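Side-chain contact in calmodulin, putative (Entamoeba histolytica, PDB 4OCI), which binds calcium through an EF-hand loop and takes part in initiating phagocytosis of human red blood cells: residues 98-101 against 102-106. Sequence-based numbering, arbitrary orientation.
Sequences ELRR and ILSTI
The guanidinium group of Arg-101 meets the terminal methyl of Ile-102 obliquely, with NH2 3.3 Å from CD1, while OE1 of Glu-98 sits at its edge, in the guanidinium plane. That grip is side-on: NE and NH2 both donate to the single oxygen OE1, forming a salt bridge in which NH2 of Arg-101 lies 2.8 Å from OE1 of Glu-98. NH2 comes in nearly along the C-O direction, whereas NE reaches OE1 from above the carboxylate plane. Arg-101 runs extended to CD and then bends (chi3 45°), which swings the guanidinium back one turn toward Glu-98. The two bonds should limit its rotation beside Ile-102. All of this lies on helix 96-106, the second helix of an EF-hand-type helix-loop-helix whose first is 76-86 and whose loop carries strand 93-95, away from the bound calcium and sodium ions. Ordinary i to i+4 bonds hold the turns; that from Leu-103 N to Leu-99 O is nearly straight (170°). On the same side as this bond, CG of Leu-99 packs 3.8 Å from CD1 of Leu-103, and both leucines lean on Phe-135 of helix 132-145. Around the helix, Thr-105 turns OG1 back to the carbonyl O of Arg-101 (2.9 Å), well above the carbonyl plane; the Thr-105 backbone N donates to this same oxygen, which thus accepts two bonds. Ser-104 OG stands 3.0 Å from Arg-100 O but also pairs with Gln-112 OE1, and the Arg-100 guanidinium forms a salt bridge with Glu-126. On the side of the salt bridge between Arg-101 and Glu-98, Ile-102 touches Ala-82 of helix 76-86, whose Leu-86 meets both charged side chains.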
ATOM      1  N   GLU A  98      -4.232 -12.075 -28.410  1.00 21.91           N
ATOM      2  CA  GLU A  98      -2.914 -12.671 -28.153  1.00 23.60           C
ATOM      3  C   GLU A  98      -2.272 -12.009 -26.888  1.00 24.02           C
ATOM      4  O   GLU A  98      -1.575 -12.657 -26.088  1.00 24.88           O
ATOM      5  CB  GLU A  98      -1.984 -12.538 -29.336  1.00 22.23           C
ATOM      6  CG  GLU A  98      -2.420 -13.417 -30.558  1.00 30.85           C
ATOM      7  CD  GLU A  98      -2.190 -14.948 -30.271  1.00 43.33           C
ATOM      8  OE1 GLU A  98      -1.174 -15.286 -29.558  1.00 45.75           O
ATOM      9  OE2 GLU A  98      -3.004 -15.806 -30.740  1.00 47.03           O
ATOM     10  N   LEU A  99      -2.431 -10.708 -26.765  1.00 23.17           N
ATOM     11  CA  LEU A  99      -2.146 -10.045 -25.475  1.00 23.21           C
ATOM     12  C   LEU A  99      -2.868 -10.712 -24.293  1.00 21.87           C
ATOM     13  O   LEU A  99      -2.263 -10.924 -23.282  1.00 23.56           O
ATOM     14  CB  LEU A  99      -2.573  -8.592 -25.531  1.00 20.65           C
ATOM     15  CG  LEU A  99      -2.113  -7.829 -24.264  1.00 24.87           C
ATOM     16  CD1 LEU A  99      -0.595  -8.014 -23.901  1.00 26.07           C
ATOM     17  CD2 LEU A  99      -2.499  -6.370 -24.303  1.00 23.33           C
ATOM     18  N   ARG A 100      -4.170 -10.941 -24.403  1.00 22.21           N
ATOM     19  CA  ARG A 100      -4.927 -11.715 -23.396  1.00 24.21           C
ATOM     20  C   ARG A 100      -4.257 -13.016 -23.101  1.00 24.72           C
ATOM     21  O   ARG A 100      -4.087 -13.352 -21.929  1.00 27.83           O
ATOM     22  CB  ARG A 100      -6.397 -11.932 -23.815  1.00 23.00           C
ATOM     23  CG  ARG A 100      -7.279 -12.732 -22.831  1.00 25.51           C
ATOM     24  CD  ARG A 100      -8.708 -12.945 -23.380  1.00 27.34           C
ATOM     25  NE  ARG A 100      -9.544 -11.717 -23.317  1.00 29.24           N
ATOM     26  CZ  ARG A 100     -10.162 -11.275 -22.225  1.00 30.32           C
ATOM     27  NH1 ARG A 100     -10.023 -11.890 -21.029  1.00 32.00           N
ATOM     28  NH2 ARG A 100     -10.898 -10.170 -22.297  1.00 34.19           N
ATOM     29  N   ARG A 101      -3.857 -13.783 -24.107  1.00 25.41           N
ATOM     30  CA  ARG A 101      -3.123 -15.033 -23.852  1.00 26.80           C
ATOM     31  C   ARG A 101      -1.865 -14.816 -22.995  1.00 27.20           C
ATOM     32  O   ARG A 101      -1.624 -15.553 -22.001  1.00 28.87           O
ATOM     33  CB  ARG A 101      -2.776 -15.829 -25.151  1.00 27.53           C
ATOM     34  CG  ARG A 101      -2.153 -17.200 -24.861  1.00 30.19           C
ATOM     35  CD  ARG A 101      -1.713 -17.902 -26.154  1.00 30.94           C
ATOM     36  NE  ARG A 101      -1.017 -16.894 -26.976  1.00 33.33           N
ATOM     37  CZ  ARG A 101       0.268 -16.492 -26.826  1.00 35.77           C
ATOM     38  NH1 ARG A 101       1.051 -17.040 -25.892  1.00 33.50           N
ATOM     39  NH2 ARG A 101       0.784 -15.514 -27.607  1.00 34.31           N
ATOM     40  N   ILE A 102      -1.069 -13.841 -23.395  1.00 24.97           N
ATOM     41  CA  ILE A 102       0.222 -13.585 -22.786  1.00 27.21           C
ATOM     42  C   ILE A 102       0.045 -13.229 -21.329  1.00 26.25           C
ATOM     43  O   ILE A 102       0.773 -13.715 -20.478  1.00 28.26           O
ATOM     44  CB  ILE A 102       0.914 -12.351 -23.415  1.00 27.58           C
ATOM     45  CG1 ILE A 102       1.166 -12.495 -24.920  1.00 30.91           C
ATOM     46  CG2 ILE A 102       2.211 -11.923 -22.595  1.00 24.29           C
ATOM     47  CD1 ILE A 102       2.008 -13.529 -25.258  1.00 37.15           C
ATOM     48  N   LEU A 103      -0.879 -12.323 -21.059  1.00 26.23           N
ATOM     49  CA  LEU A 103      -1.171 -11.835 -19.711  1.00 28.38           C
ATOM     50  C   LEU A 103      -1.781 -12.969 -18.874  1.00 31.43           C
ATOM     51  O   LEU A 103      -1.572 -13.012 -17.658  1.00 34.03           O
ATOM     52  CB  LEU A 103      -2.135 -10.616 -19.734  1.00 25.84           C
ATOM     53  CG  LEU A 103      -1.645  -9.290 -20.345  1.00 26.66           C
ATOM     54  CD1 LEU A 103      -2.821  -8.338 -20.572  1.00 23.19           C
ATOM     55  CD2 LEU A 103      -0.624  -8.621 -19.426  1.00 27.74           C
ATOM     56  N   SER A 104      -2.529 -13.879 -19.497  1.00 33.05           N
ATOM     57  CA  SER A 104      -2.978 -15.066 -18.783  1.00 36.03           C
ATOM     58  C   SER A 104      -1.815 -15.932 -18.429  1.00 37.70           C
ATOM     59  O   SER A 104      -1.757 -16.498 -17.357  1.00 41.45           O
ATOM     60  CB  SER A 104      -4.014 -15.833 -19.589  1.00 35.52           C
ATOM     61  OG  SER A 104      -5.133 -15.006 -19.707  1.00 34.00           O
ATOM     62  N   THR A 105      -0.856 -15.998 -19.312  1.00 39.14           N
ATOM     63  CA  THR A 105       0.230 -16.923 -19.207  1.00 40.61           C
ATOM     64  C   THR A 105       1.297 -16.554 -18.210  1.00 42.05           C
ATOM     65  O   THR A 105       1.681 -17.415 -17.425  1.00 42.98           O
ATOM     66  CB  THR A 105       0.832 -17.117 -20.597  1.00 41.36           C
ATOM     67  OG1 THR A 105      -0.094 -17.900 -21.343  1.00 40.93           O
ATOM     68  CG2 THR A 105       2.172 -17.821 -20.576  1.00 43.82           C
ATOM     69  N   ILE A 106       1.757 -15.308 -18.208  1.00 42.56           N
ATOM     70  CA  ILE A 106       3.042 -14.941 -17.578  1.00 45.62           C
ATOM     71  C   ILE A 106       3.007 -14.345 -16.158  1.00 48.46           C
ATOM     72  O   ILE A 106       4.064 -14.206 -15.482  1.00 49.37           O
ATOM     73  CB  ILE A 106       3.906 -14.037 -18.471  1.00 44.71           C
ATOM     74  CG1 ILE A 106       3.270 -12.665 -18.585  1.00 43.88           C
ATOM     75  CG2 ILE A 106       4.175 -14.701 -19.837  1.00 46.33           C
ATOM     76  CD1 ILE A 106       3.998 -11.848 -19.474  1.00 43.11           C
TER